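Local atomic coordinates of CpuTA1 (Curtobacterium pusillum, PDB entry 5K3W), a protein that belongs to the class IV aminotransferases, two-domain proteins of fold type IV, and binds pyridoxal-5'-phosphate. Residues A35-P40 and W133-E138; H65-E70 and V272-P277; V151-R156 and E259-E264; A238-F243 and Y248-R253. All coordinates share one frame; numbering follows the deposited sequence.

Along the chain, contacts 1 and 2 cross, since residues 65-70 lie between the segments of contact 1; contact 1 closes before contacts 3 and 4 open, contact 2 encloses both, and contact 4 lies inside the loop closed by contact 3. Contact 1 and the 65-70 side of contact 2 reach the antiparallel sheet of strand 131-138. The 272-277 side of contact 2 and contact 4 share the mixed sheet holding strands 250-253 and 274-278, so contact 2 bridges both sheets. Contacts 3 and 4, centres 19 Å apart, meet through the Glu259-Arg253 salt bridge. Contacts 1 and 3, centres about 37 Å apart, lie on opposite sides of the chain's centre, and the dimer interface reaches both.

Contact 1 (A35-P40 and W133-E138); sequences ADFGAP and WVFVDE
Phe37 meets Phe135 from a turn that follows strand 32-35, and this ring pair carries the contact. Asp36 opens a type I beta turn that ends at Ala39, closed by the backbone bond from Ala39 N to Asp36 O. Its carboxylate turns back on the chain: Asp36 OD1 accepts from Gly38 N at 2.7 Å, an Asx turn in which the N-H comes from above the carboxylate plane, 51° out of it. The two bonds together probably steady the turn, with Phe37 at its second position. There CG stands anti to the backbone N (chi1 174°), which carries the ring across to the strand. The leading corner of the ring does the touching: Phe37 CE1 lies 3.8 Å from Phe135 CD1, and Phe37 CD1 is 4.0 Å from Phe135 CB. The two rings are inclined at 58° with centroids 5.6 Å apart, an oblique pair. Strand 5-9 runs between strands 32-35 and 131-138 in the antiparallel sheet, and Phe37 also packs on its Leu6. Phe135 rests besides on Phe115, Lys117 and Ile119 of strand 114-121, while Thr45 of the second subunit packs against both rings, placing the pair at the dimer interface.

Contact 2 (H65-E70 and V272-P277); sequences HPQALE and VRQAAP
Gln67 and Gln274 meet through their amide ends, which approach from opposite directions. Gln274 NE2 donates to Gln67 OE1 at 3.2 Å, and the bond is nearly straight, with an N-H...O angle of 172°. The acceptor lies in the amide plane of Gln274, whereas the donor is tilted 26° from the carbonyl plane of Gln67. The two amide planes themselves stand almost perpendicular, so the groups join through one bond rather than as a flat pair. Gln67 reaches over with a chain extended beyond CG. Gln274 instead folds at chi2 (-74°), which brings its amide round to face Gln67 although its CB does not start out in that direction. This buried bond spans the two halves of the fold: Gln67 follows strand 65-66, the outermost strand, within this chain, of the antiparallel sheet, and precedes helix 69-82, whose N-cap is Ala68, while Gln274 begins strand 274-278 of the mixed sheet. Beyond the pair, helix 290-307 flanks both glutamines. Gln67 NE2 donates to Leu300 O of that helix, which is consistent with OE1 being the atom turned toward Gln274. Leu300 and Asn297 pack on the Gln274 side chain, and Asn297 OD1 accepts from Ala275 N. Farther out, Arg146 bonds to the backbone oxygens of Val272 and Arg273, and the side chain of Gln274 is about 8 Å from the bound pyridoxal-5'-phosphate.

Contact 3 (V151-R156 and E259-E264); sequences VVTLDR and ELRDAE
Thr153 faces the end of helix 257-261 with its two branches divided between two residues: the hydroxyl goes to Arg261 and the methyl to Leu260. The torsion explains the split. With chi1 at 49°, OG1 sits between the backbone N and the carbonyl carbon, and CG2 takes the place beside the N. Arg261 arrives from the opposite direction to Thr153, and its NH2 donates to Thr153 OG1 at 3.0 Å; the bond is weak and bent, with an N-H...O angle of 130°, and meets the guanidinium obliquely. Thr153 and Leu260 reach toward each other tip to tip, Thr153 CG2 lying 4.2 Å from Leu260 CD2. The stronger partner of both polar groups is Asp282, outside the two segments. Asp282 OD2 hydrogen-bonds with Thr153 OG1 and forms a salt bridge with Arg261 NH1, so one carboxylate oxygen links strand to helix and probably sets the guanidinium's position. Bending at chi2 brings the Arg261 chain back toward the strand. Leu260 is buried, packing on Ile197 and on Val213 and Val215 of strand 212-217. At the far end of the 151-156 segment, Asp155 bonds to Trp168 and Ser166 of the second subunit. The contact thus joins a short helix to strand 149-155 of the mixed sheet that also holds strand 195-199, a helix end packed against a sheet in the alpha/beta part of this class IV aminotransferase.

Contact 4 (A238-F243 and Y248-R253); sequences AVFDFF and YPTEYR
Helix 238-243 and strand 250-253 run roughly antiparallel, at 144° with axes 9.5 Å apart, and the backbone bond from Tyr248 N to Phe243 O (3.0 Å) ties the helix to the returning chain. Phe240 has two partners, one over a face and one at its edge. Thr250 CB sits almost over the ring centre, 3.8 Å from the centroid, a CH-pi contact. At the rim, Phe240 CE2 points into the face of Tyr252, coming within 3.4 Å of Tyr252 CE1: an edge-to-face pair with planes 61° apart. A second such pair forms nearer the turn. There the edge of the Phe243 ring, at CD1, points to the face of Tyr248, 3.5 Å from Tyr248 CD1, with the planes at 78°. In both phenylalanines CG lies opposite the carbonyl carbon and next to the backbone N, which turns each ring to its tyrosine. Thr250 OG1 bonds with Glu244 OE1, and Tyr252 OH with Gln236 NE2, so both tie strand residues back to helix 234-245. Val221 and Thr223 of strand 220-224 also pack on Phe240. These contacts pack the helix on the sheet in a beta-alpha-beta crossover, in which helix 234-245 connects the parallel neighbours 220-224 and 250-253.

Contact 1 (A35-P40 and W133-E138)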
loop_
_atom_site.group_PDB
_atom_site.type_symbol
_atom_site.label_atom_id
_atom_site.label_comp_id
_atom_site.label_asym_id
_atom_site.label_seq_id
_atom_site.Cartn_x
_atom_site.Cartn_y
_atom_site.Cartn_z
ATOM N N ALA A 35 16.173 -18.109 -9.093
ATOM C CA ALA A 35 16.265 -17.044 -10.082
ATOM C C ALA A 35 17.319 -16.029 -9.634
ATOM O O ALA A 35 17.750 -16.011 -8.479
ATOM C CB ALA A 35 14.899 -16.371 -10.300
ATOM N N ASP A 36 17.726 -15.163 -10.558
ATOM C CA ASP A 36 18.790 -14.194 -10.298
ATOM C C ASP A 36 18.224 -12.974 -9.562
ATOM O O ASP A 36 17.529 -12.134 -10.150
ATOM C CB ASP A 36 19.468 -13.811 -11.613
ATOM C CG ASP A 36 20.499 -12.686 -11.457
ATOM O OD1 ASP A 36 20.766 -12.258 -10.303
ATOM O OD2 ASP A 36 21.048 -12.239 -12.504
ATOM N N PHE A 37 18.554 -12.868 -8.275
ATOM C CA PHE A 37 18.131 -11.744 -7.452
ATOM C C PHE A 37 18.525 -10.397 -8.047
ATOM O O PHE A 37 17.891 -9.387 -7.728
ATOM C CB PHE A 37 18.740 -11.923 -6.061
ATOM C CG PHE A 37 18.521 -10.769 -5.129
ATOM C CD1 PHE A 37 17.431 -10.747 -4.271
ATOM C CD2 PHE A 37 19.427 -9.732 -5.073
ATOM C CE1 PHE A 37 17.240 -9.692 -3.379
ATOM C CE2 PHE A 37 19.237 -8.669 -4.199
ATOM C CZ PHE A 37 18.142 -8.651 -3.349
ATOM N N GLY A 38 19.559 -10.362 -8.898
ATOM C CA GLY A 38 20.085 -9.145 -9.478
ATOM C C GLY A 38 19.420 -8.684 -10.745
ATOM O O GLY A 38 19.611 -7.539 -11.152
ATOM N N ALA A 39 18.672 -9.480 -11.330
ATOM C CA ALA A 39 17.953 -9.174 -12.551
ATOM C C ALA A 39 16.502 -8.801 -12.256
ATOM O O ALA A 39 15.927 -9.236 -11.253
ATOM C CB ALA A 39 17.979 -10.374 -13.500
ATOM N N PRO A 40 15.882 -8.000 -13.114
ATOM C CA PRO A 40 14.451 -7.708 -12.941
ATOM C C PRO A 40 13.623 -8.983 -12.917
ATOM O O PRO A 40 13.857 -9.920 -13.679
ATOM C CB PRO A 40 14.113 -6.844 -14.162
ATOM C CG PRO A 40 15.234 -7.107 -15.142
ATOM C CD PRO A 40 16.450 -7.353 -14.309
ATOM N N TRP A 133 7.331 -14.916 -4.404
ATOM C CA TRP A 133 8.781 -14.884 -4.380
ATOM C C TRP A 133 9.271 -15.086 -2.956
ATOM O O TRP A 133 8.592 -14.740 -1.988
ATOM C CB TRP A 133 9.328 -13.554 -4.903
ATOM C CG TRP A 133 9.061 -13.289 -6.333
ATOM C CD1 TRP A 133 9.796 -13.726 -7.391
ATOM C CD2 TRP A 133 8.003 -12.491 -6.872
ATOM N NE1 TRP A 133 9.251 -13.264 -8.568
ATOM C CE2 TRP A 133 8.149 -12.502 -8.281
ATOM C CE3 TRP A 133 6.941 -11.778 -6.309
ATOM C CZ2 TRP A 133 7.273 -11.820 -9.139
ATOM C CZ3 TRP A 133 6.064 -11.100 -7.165
ATOM C CH2 TRP A 133 6.241 -11.129 -8.565
ATOM N N VAL A 134 10.478 -15.622 -2.843
ATOM C CA VAL A 134 11.220 -15.662 -1.592
ATOM C C VAL A 134 12.627 -15.199 -1.905
ATOM O O VAL A 134 13.237 -15.688 -2.862
ATOM C CB VAL A 134 11.264 -17.080 -0.976
ATOM C CG1 VAL A 134 12.048 -17.067 0.348
ATOM C CG2 VAL A 134 9.879 -17.635 -0.772
ATOM N N PHE A 135 13.161 -14.288 -1.101
ATOM C CA PHE A 135 14.596 -14.059 -1.178
ATOM C C PHE A 135 15.226 -14.073 0.208
ATOM O O PHE A 135 14.585 -13.765 1.216
ATOM C CB PHE A 135 14.946 -12.760 -1.938
ATOM C CG PHE A 135 14.429 -11.493 -1.313
ATOM C CD1 PHE A 135 15.199 -10.793 -0.394
ATOM C CD2 PHE A 135 13.204 -10.969 -1.694
ATOM C CE1 PHE A 135 14.744 -9.598 0.154
ATOM C CE2 PHE A 135 12.740 -9.787 -1.146
ATOM C CZ PHE A 135 13.510 -9.100 -0.219
ATOM N N VAL A 136 16.487 -14.476 0.240
ATOM C CA VAL A 136 17.287 -14.569 1.453
ATOM C C VAL A 136 18.498 -13.655 1.297
ATOM O O VAL A 136 19.087 -13.570 0.216
ATOM C CB VAL A 136 17.736 -16.026 1.709
ATOM C CG1 VAL A 136 18.650 -16.098 2.914
ATOM C CG2 VAL A 136 16.510 -16.947 1.877
ATOM N N ASP A 137 18.876 -12.973 2.368
ATOM C CA ASP A 137 20.007 -12.067 2.266
ATOM C C ASP A 137 20.443 -11.681 3.669
ATOM O O ASP A 137 19.742 -11.932 4.655
ATOM C CB ASP A 137 19.661 -10.827 1.442
ATOM C CG ASP A 137 20.889 -10.022 1.047
ATOM O OD1 ASP A 137 22.016 -10.537 1.210
ATOM O OD2 ASP A 137 20.726 -8.883 0.549
ATOM N N GLU A 138 21.618 -11.062 3.739
ATOM C CA GLU A 138 22.154 -10.598 5.008
ATOM C C GLU A 138 21.284 -9.483 5.568
ATOM O O GLU A 138 20.801 -8.618 4.831
ATOM C CB GLU A 138 23.590 -10.117 4.824
ATOM C CG GLU A 138 24.473 -10.405 6.014
ATOM C CD GLU A 138 25.955 -10.312 5.684
ATOM O OE1 GLU A 138 26.773 -10.684 6.558
ATOM O OE2 GLU A 138 26.298 -9.876 4.557
#

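Contact 2 (H65-E70 and V272-P277)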
loop_
_atom_site.group_PDB
_atom_site.type_symbol
_atom_site.label_atom_id
_atom_site.label_comp_id
_atom_site.label_asym_id
_atom_site.label_seq_id
_atom_site.Cartn_x
_atom_site.Cartn_y
_atom_site.Cartn_z
ATOM N N HIS A 65 18.703 -21.268 10.837
ATOM C CA HIS A 65 17.313 -21.648 11.077
ATOM C C HIS A 65 16.384 -20.453 10.983
ATOM O O HIS A 65 16.591 -19.463 11.691
ATOM C CB HIS A 65 17.149 -22.300 12.453
ATOM C CG HIS A 65 18.032 -23.478 12.666
ATOM N ND1 HIS A 65 17.864 -24.660 11.980
ATOM C CD2 HIS A 65 19.096 -23.659 13.483
ATOM C CE1 HIS A 65 18.784 -25.523 12.370
ATOM N NE2 HIS A 65 19.542 -24.942 13.281
ATOM N N PRO A 66 15.335 -20.527 10.169
ATOM C CA PRO A 66 14.282 -19.504 10.218
ATOM C C PRO A 66 13.540 -19.553 11.548
ATOM O O PRO A 66 13.076 -20.610 11.982
ATOM C CB PRO A 66 13.361 -19.891 9.052
ATOM C CG PRO A 66 14.111 -20.919 8.263
ATOM C CD PRO A 66 15.019 -21.600 9.217
ATOM N N GLN A 67 13.400 -18.399 12.189
ATOM C CA GLN A 67 12.732 -18.355 13.482
ATOM C C GLN A 67 11.216 -18.315 13.330
ATOM O O GLN A 67 10.674 -17.560 12.516
ATOM C CB GLN A 67 13.182 -17.137 14.281
ATOM C CG GLN A 67 14.631 -17.126 14.659
ATOM C CD GLN A 67 14.947 -15.969 15.585
ATOM O OE1 GLN A 67 14.447 -14.856 15.405
ATOM N NE2 GLN A 67 15.756 -16.229 16.598
ATOM N N ALA A 68 10.529 -19.118 14.143
ATOM C CA ALA A 68 9.072 -19.084 14.216
ATOM C C ALA A 68 8.441 -19.334 12.847
ATOM O O ALA A 68 7.407 -18.750 12.502
ATOM C CB ALA A 68 8.587 -17.755 14.810
ATOM N N LEU A 69 9.056 -20.226 12.067
ATOM C CA LEU A 69 8.674 -20.373 10.664
ATOM C C LEU A 69 7.192 -20.695 10.514
ATOM O O LEU A 69 6.520 -20.149 9.632
ATOM C CB LEU A 69 9.534 -21.447 9.980
ATOM C CG LEU A 69 9.260 -21.640 8.481
ATOM C CD1 LEU A 69 9.442 -20.333 7.717
ATOM C CD2 LEU A 69 10.102 -22.742 7.847
ATOM N N GLU A 70 6.662 -21.579 11.364
ATOM C CA GLU A 70 5.269 -21.995 11.204
ATOM C C GLU A 70 4.307 -20.865 11.561
ATOM O O GLU A 70 3.300 -20.672 10.877
ATOM C CB GLU A 70 4.985 -23.247 12.047
ATOM C CG GLU A 70 3.593 -23.852 11.865
ATOM C CD GLU A 70 3.383 -24.531 10.501
ATOM O OE1 GLU A 70 4.364 -24.846 9.801
ATOM O OE2 GLU A 70 2.222 -24.759 10.121
ATOM N N VAL A 272 13.325 -9.109 12.710
ATOM C CA VAL A 272 14.737 -8.935 12.366
ATOM C C VAL A 272 15.470 -8.094 13.401
ATOM O O VAL A 272 16.563 -8.454 13.846
ATOM C CB VAL A 272 14.879 -8.328 10.958
ATOM C CG1 VAL A 272 16.334 -7.985 10.688
ATOM C CG2 VAL A 272 14.393 -9.312 9.930
ATOM N N ARG A 273 14.903 -6.951 13.792
ATOM C CA ARG A 273 15.551 -6.125 14.803
ATOM C C ARG A 273 15.499 -6.778 16.184
ATOM O O ARG A 273 16.361 -6.505 17.028
ATOM C CB ARG A 273 14.899 -4.740 14.828
ATOM C CG ARG A 273 15.560 -3.754 15.769
ATOM C CD ARG A 273 15.019 -2.345 15.565
ATOM N NE ARG A 273 13.590 -2.277 15.843
ATOM C CZ ARG A 273 12.855 -1.180 15.699
ATOM N NH1 ARG A 273 13.425 -0.063 15.287
ATOM N NH2 ARG A 273 11.553 -1.208 15.962
ATOM N N GLN A 274 14.523 -7.653 16.414
ATOM C CA GLN A 274 14.311 -8.264 17.717
ATOM C C GLN A 274 13.787 -7.205 18.689
ATOM O O GLN A 274 12.820 -6.508 18.367
ATOM C CB GLN A 274 15.594 -8.938 18.203
ATOM C CG GLN A 274 16.199 -9.925 17.187
ATOM C CD GLN A 274 15.439 -11.276 17.046
ATOM O OE1 GLN A 274 14.454 -11.553 17.739
ATOM N NE2 GLN A 274 15.918 -12.114 16.135
ATOM N N ALA A 275 14.385 -7.056 19.868
ATOM C CA ALA A 275 13.850 -6.159 20.887
ATOM C C ALA A 275 14.645 -4.861 20.907
ATOM O O ALA A 275 15.848 -4.870 21.183
ATOM C CB ALA A 275 13.869 -6.815 22.265
ATOM N N ALA A 276 13.974 -3.749 20.625
ATOM C CA ALA A 276 14.611 -2.439 20.695
ATOM C C ALA A 276 14.044 -1.655 21.869
ATOM O O ALA A 276 12.872 -1.242 21.825
ATOM C CB ALA A 276 14.409 -1.672 19.389
ATOM N N PRO A 277 14.822 -1.412 22.922
ATOM C CA PRO A 277 14.287 -0.688 24.084
ATOM C C PRO A 277 14.154 0.804 23.803
ATOM O O PRO A 277 14.979 1.410 23.114
ATOM C CB PRO A 277 15.327 -0.964 25.178
ATOM C CG PRO A 277 16.619 -1.124 24.431
ATOM C CD PRO A 277 16.261 -1.708 23.063
#

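Contact 3 (V151-R156 and E259-E264)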
loop_
_atom_site.group_PDB
_atom_site.type_symbol
_atom_site.label_atom_id
_atom_site.label_comp_id
_atom_site.label_asym_id
_atom_site.label_seq_id
_atom_site.Cartn_x
_atom_site.Cartn_y
_atom_site.Cartn_z
ATOM N N VAL A 151 11.377 7.236 20.300
ATOM C CA VAL A 151 10.124 6.974 19.611
ATOM C C VAL A 151 9.155 8.137 19.820
ATOM O O VAL A 151 9.222 8.864 20.814
ATOM C CB VAL A 151 9.512 5.629 20.086
ATOM C CG1 VAL A 151 8.240 5.294 19.305
ATOM C CG2 VAL A 151 10.536 4.505 19.940
ATOM N N VAL A 152 8.236 8.304 18.876
ATOM C CA VAL A 152 7.189 9.310 18.979
ATOM C C VAL A 152 5.855 8.636 18.712
ATOM O O VAL A 152 5.784 7.626 18.009
ATOM C CB VAL A 152 7.418 10.487 18.004
ATOM C CG1 VAL A 152 8.710 11.191 18.332
ATOM C CG2 VAL A 152 7.462 9.995 16.566
ATOM N N THR A 153 4.793 9.184 19.289
ATOM C CA THR A 153 3.454 8.694 18.991
ATOM C C THR A 153 2.850 9.483 17.832
ATOM O O THR A 153 3.024 10.703 17.729
ATOM C CB THR A 153 2.542 8.762 20.222
ATOM O OG1 THR A 153 2.631 10.050 20.830
ATOM C CG2 THR A 153 2.948 7.724 21.232
ATOM N N LEU A 154 2.170 8.762 16.938
ATOM C CA LEU A 154 1.555 9.329 15.742
ATOM C C LEU A 154 0.144 8.783 15.578
ATOM O O LEU A 154 -0.112 7.591 15.788
ATOM C CB LEU A 154 2.347 9.021 14.472
ATOM C CG LEU A 154 3.737 9.633 14.302
ATOM C CD1 LEU A 154 4.251 9.375 12.883
ATOM C CD2 LEU A 154 3.755 11.129 14.639
ATOM N N ASP A 155 -0.767 9.669 15.196
ATOM C CA ASP A 155 -2.141 9.263 14.989
ATOM C C ASP A 155 -2.232 8.340 13.775
ATOM O O ASP A 155 -1.744 8.667 12.689
ATOM C CB ASP A 155 -3.015 10.496 14.811
ATOM C CG ASP A 155 -4.349 10.168 14.198
ATOM O OD1 ASP A 155 -5.023 9.254 14.724
ATOM O OD2 ASP A 155 -4.704 10.804 13.177
ATOM N N ARG A 156 -2.827 7.170 13.971
ATOM C CA ARG A 156 -3.039 6.234 12.877
ATOM C C ARG A 156 -4.238 6.612 12.025
ATOM O O ARG A 156 -4.298 6.221 10.855
ATOM C CB ARG A 156 -3.229 4.810 13.421
ATOM C CG ARG A 156 -3.370 3.719 12.355
ATOM C CD ARG A 156 -2.035 3.417 11.706
ATOM N NE ARG A 156 -2.163 2.556 10.530
ATOM C CZ ARG A 156 -2.568 2.978 9.327
ATOM N NH1 ARG A 156 -2.897 4.252 9.140
ATOM N NH2 ARG A 156 -2.653 2.128 8.303
ATOM N N GLU A 259 -1.989 5.372 29.492
ATOM C CA GLU A 259 -1.276 4.303 30.182
ATOM C C GLU A 259 0.124 4.113 29.608
ATOM O O GLU A 259 1.082 3.858 30.346
ATOM C CB GLU A 259 -2.075 3.000 30.102
ATOM C CG GLU A 259 -1.376 1.833 30.783
ATOM C CD GLU A 259 -2.199 0.549 30.781
ATOM O OE1 GLU A 259 -1.592 -0.543 30.852
ATOM O OE2 GLU A 259 -3.445 0.630 30.709
ATOM N N LEU A 260 0.265 4.257 28.293
ATOM C CA LEU A 260 1.567 4.094 27.649
ATOM C C LEU A 260 2.613 5.064 28.210
ATOM O O LEU A 260 3.782 4.697 28.383
ATOM C CB LEU A 260 1.387 4.289 26.148
ATOM C CG LEU A 260 2.432 3.915 25.119
ATOM C CD1 LEU A 260 2.497 2.413 24.994
ATOM C CD2 LEU A 260 2.034 4.575 23.793
ATOM N N ARG A 261 2.213 6.314 28.484
ATOM C CA ARG A 261 3.129 7.299 29.054
ATOM C C ARG A 261 3.595 6.908 30.445
ATOM O O ARG A 261 4.732 7.210 30.821
ATOM C CB ARG A 261 2.462 8.670 29.139
ATOM C CG ARG A 261 1.650 9.042 27.942
ATOM C CD ARG A 261 2.481 9.815 26.948
ATOM N NE ARG A 261 1.731 10.109 25.731
ATOM C CZ ARG A 261 2.282 10.568 24.614
ATOM N NH1 ARG A 261 3.592 10.779 24.561
ATOM N NH2 ARG A 261 1.527 10.806 23.547
ATOM N N ASP A 262 2.722 6.287 31.236
ATOM C CA ASP A 262 3.019 5.946 32.620
ATOM C C ASP A 262 3.761 4.629 32.764
ATOM O O ASP A 262 3.948 4.165 33.891
ATOM C CB ASP A 262 1.731 5.887 33.443
ATOM C CG ASP A 262 0.940 7.185 33.387
ATOM O OD1 ASP A 262 1.560 8.273 33.317
ATOM O OD2 ASP A 262 -0.307 7.112 33.416
ATOM N N ALA A 263 4.182 4.019 31.662
ATOM C CA ALA A 263 4.846 2.727 31.733
ATOM C C ALA A 263 6.241 2.862 32.333
ATOM O O ALA A 263 6.880 3.915 32.251
ATOM C CB ALA A 263 4.933 2.102 30.343
ATOM N N GLU A 264 6.719 1.779 32.944
ATOM C CA GLU A 264 8.061 1.811 33.512
ATOM C C GLU A 264 9.125 1.590 32.450
ATOM O O GLU A 264 10.201 2.188 32.518
ATOM C CB GLU A 264 8.195 0.767 34.616
ATOM C CG GLU A 264 7.680 1.251 35.949
ATOM C CD GLU A 264 6.997 0.161 36.734
ATOM O OE1 GLU A 264 7.488 -0.993 36.710
ATOM O OE2 GLU A 264 5.956 0.462 37.362
#

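Contact 4 (A238-F243 and Y248-R253)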
loop_
_atom_site.group_PDB
_atom_site.type_symbol
_atom_site.label_atom_id
_atom_site.label_comp_id
_atom_site.label_asym_id
_atom_site.label_seq_id
_atom_site.Cartn_x
_atom_site.Cartn_y
_atom_site.Cartn_z
ATOM N N ALA A 238 7.180 -14.511 21.373
ATOM C CA ALA A 238 8.399 -15.022 21.991
ATOM C C ALA A 238 8.842 -14.149 23.158
ATOM O O ALA A 238 9.488 -14.645 24.088
ATOM C CB ALA A 238 9.520 -15.141 20.966
ATOM N N VAL A 239 8.501 -12.856 23.132
ATOM C CA VAL A 239 8.857 -11.990 24.250
ATOM C C VAL A 239 8.029 -12.335 25.473
ATOM O O VAL A 239 8.528 -12.306 26.602
ATOM C CB VAL A 239 8.691 -10.507 23.884
ATOM C CG1 VAL A 239 8.756 -9.659 25.163
ATOM C CG2 VAL A 239 9.759 -10.089 22.894
ATOM N N PHE A 240 6.745 -12.633 25.282
ATOM C CA PHE A 240 5.954 -13.106 26.409
ATOM C C PHE A 240 6.546 -14.384 26.990
ATOM O O PHE A 240 6.594 -14.558 28.215
ATOM C CB PHE A 240 4.501 -13.310 25.985
ATOM C CG PHE A 240 3.668 -12.058 26.090
ATOM C CD1 PHE A 240 4.278 -10.825 26.247
ATOM C CD2 PHE A 240 2.285 -12.114 26.063
ATOM C CE1 PHE A 240 3.525 -9.671 26.348
ATOM C CE2 PHE A 240 1.527 -10.962 26.172
ATOM C CZ PHE A 240 2.153 -9.739 26.312
ATOM N N ASP A 241 7.022 -15.287 26.131
ATOM C CA ASP A 241 7.615 -16.514 26.646
ATOM C C ASP A 241 8.796 -16.196 27.549
ATOM O O ASP A 241 8.938 -16.777 28.634
ATOM C CB ASP A 241 8.031 -17.430 25.496
ATOM C CG ASP A 241 6.843 -18.093 24.831
ATOM O OD1 ASP A 241 7.007 -18.686 23.736
ATOM O OD2 ASP A 241 5.734 -18.015 25.411
ATOM N N PHE A 242 9.643 -15.255 27.128
ATOM C CA PHE A 242 10.795 -14.887 27.940
ATOM C C PHE A 242 10.357 -14.413 29.318
ATOM O O PHE A 242 10.850 -14.904 30.341
ATOM C CB PHE A 242 11.615 -13.817 27.220
ATOM C CG PHE A 242 12.655 -13.156 28.078
ATOM C CD1 PHE A 242 13.950 -13.639 28.117
ATOM C CD2 PHE A 242 12.341 -12.043 28.838
ATOM C CE1 PHE A 242 14.911 -13.029 28.898
ATOM C CE2 PHE A 242 13.298 -11.431 29.624
ATOM C CZ PHE A 242 14.583 -11.927 29.656
ATOM N N PHE A 243 9.403 -13.475 29.364
ATOM C CA PHE A 243 9.029 -12.860 30.637
ATOM C C PHE A 243 8.285 -13.835 31.550
ATOM O O PHE A 243 8.494 -13.827 32.766
ATOM C CB PHE A 243 8.200 -11.597 30.391
ATOM C CG PHE A 243 9.033 -10.379 30.072
ATOM C CD1 PHE A 243 9.843 -9.804 31.040
ATOM C CD2 PHE A 243 8.995 -9.804 28.813
ATOM C CE1 PHE A 243 10.607 -8.684 30.763
ATOM C CE2 PHE A 243 9.762 -8.682 28.517
ATOM C CZ PHE A 243 10.570 -8.118 29.495
ATOM N N TYR A 248 7.253 -13.030 35.326
ATOM C CA TYR A 248 6.380 -11.886 35.099
ATOM C C TYR A 248 5.003 -12.351 34.640
ATOM O O TYR A 248 4.898 -13.227 33.779
ATOM C CB TYR A 248 6.949 -10.961 34.037
ATOM C CG TYR A 248 8.248 -10.297 34.395
ATOM C CD1 TYR A 248 9.449 -11.000 34.341
ATOM C CD2 TYR A 248 8.284 -8.948 34.743
ATOM C CE1 TYR A 248 10.649 -10.381 34.644
ATOM C CE2 TYR A 248 9.475 -8.327 35.047
ATOM C CZ TYR A 248 10.651 -9.045 34.997
ATOM O OH TYR A 248 11.833 -8.422 35.301
ATOM N N PRO A 249 3.935 -11.777 35.173
ATOM C CA PRO A 249 2.628 -11.918 34.511
ATOM C C PRO A 249 2.609 -11.145 33.195
ATOM O O PRO A 249 3.148 -10.038 33.092
ATOM C CB PRO A 249 1.638 -11.318 35.520
ATOM C CG PRO A 249 2.437 -11.076 36.784
ATOM C CD PRO A 249 3.869 -10.953 36.385
ATOM N N THR A 250 1.976 -11.738 32.189
ATOM C CA THR A 250 1.814 -11.121 30.884
ATOM C C THR A 250 0.334 -10.944 30.585
ATOM O O THR A 250 -0.508 -11.689 31.085
ATOM C CB THR A 250 2.456 -11.970 29.791
ATOM O OG1 THR A 250 1.938 -13.292 29.892
ATOM C CG2 THR A 250 3.978 -11.997 29.943
ATOM N N GLU A 251 0.017 -9.968 29.739
ATOM C CA GLU A 251 -1.377 -9.589 29.561
ATOM C C GLU A 251 -1.573 -8.929 28.204
ATOM O O GLU A 251 -0.815 -8.022 27.839
ATOM C CB GLU A 251 -1.814 -8.647 30.683
ATOM C CG GLU A 251 -3.298 -8.379 30.749
ATOM C CD GLU A 251 -3.649 -7.394 31.853
ATOM O OE1 GLU A 251 -2.873 -7.292 32.837
ATOM O OE2 GLU A 251 -4.695 -6.717 31.729
ATOM N N TYR A 252 -2.574 -9.409 27.463
ATOM C CA TYR A 252 -3.112 -8.724 26.300
ATOM C C TYR A 252 -4.286 -7.866 26.740
ATOM O O TYR A 252 -5.141 -8.324 27.501
ATOM C CB TYR A 252 -3.580 -9.715 25.235
ATOM C CG TYR A 252 -2.489 -10.602 24.684
ATOM C CD1 TYR A 252 -2.154 -11.785 25.317
ATOM C CD2 TYR A 252 -1.786 -10.251 23.529
ATOM C CE1 TYR A 252 -1.150 -12.599 24.823
ATOM C CE2 TYR A 252 -0.789 -11.058 23.025
ATOM C CZ TYR A 252 -0.476 -12.239 23.680
ATOM O OH TYR A 252 0.507 -13.074 23.203
ATOM N N ARG A 253 -4.339 -6.633 26.254
ATOM C CA ARG A 253 -5.432 -5.753 26.643
ATOM C C ARG A 253 -5.382 -4.484 25.807
ATOM O O ARG A 253 -4.457 -4.265 25.016
ATOM C CB ARG A 253 -5.357 -5.424 28.130
ATOM C CG ARG A 253 -4.055 -4.788 28.508
ATOM C CD ARG A 253 -4.282 -3.556 29.355
ATOM N NE ARG A 253 -4.873 -3.891 30.644
ATOM C CZ ARG A 253 -4.777 -3.117 31.718
ATOM N NH1 ARG A 253 -4.110 -1.971 31.643
ATOM N NH2 ARG A 253 -5.335 -3.492 32.865
#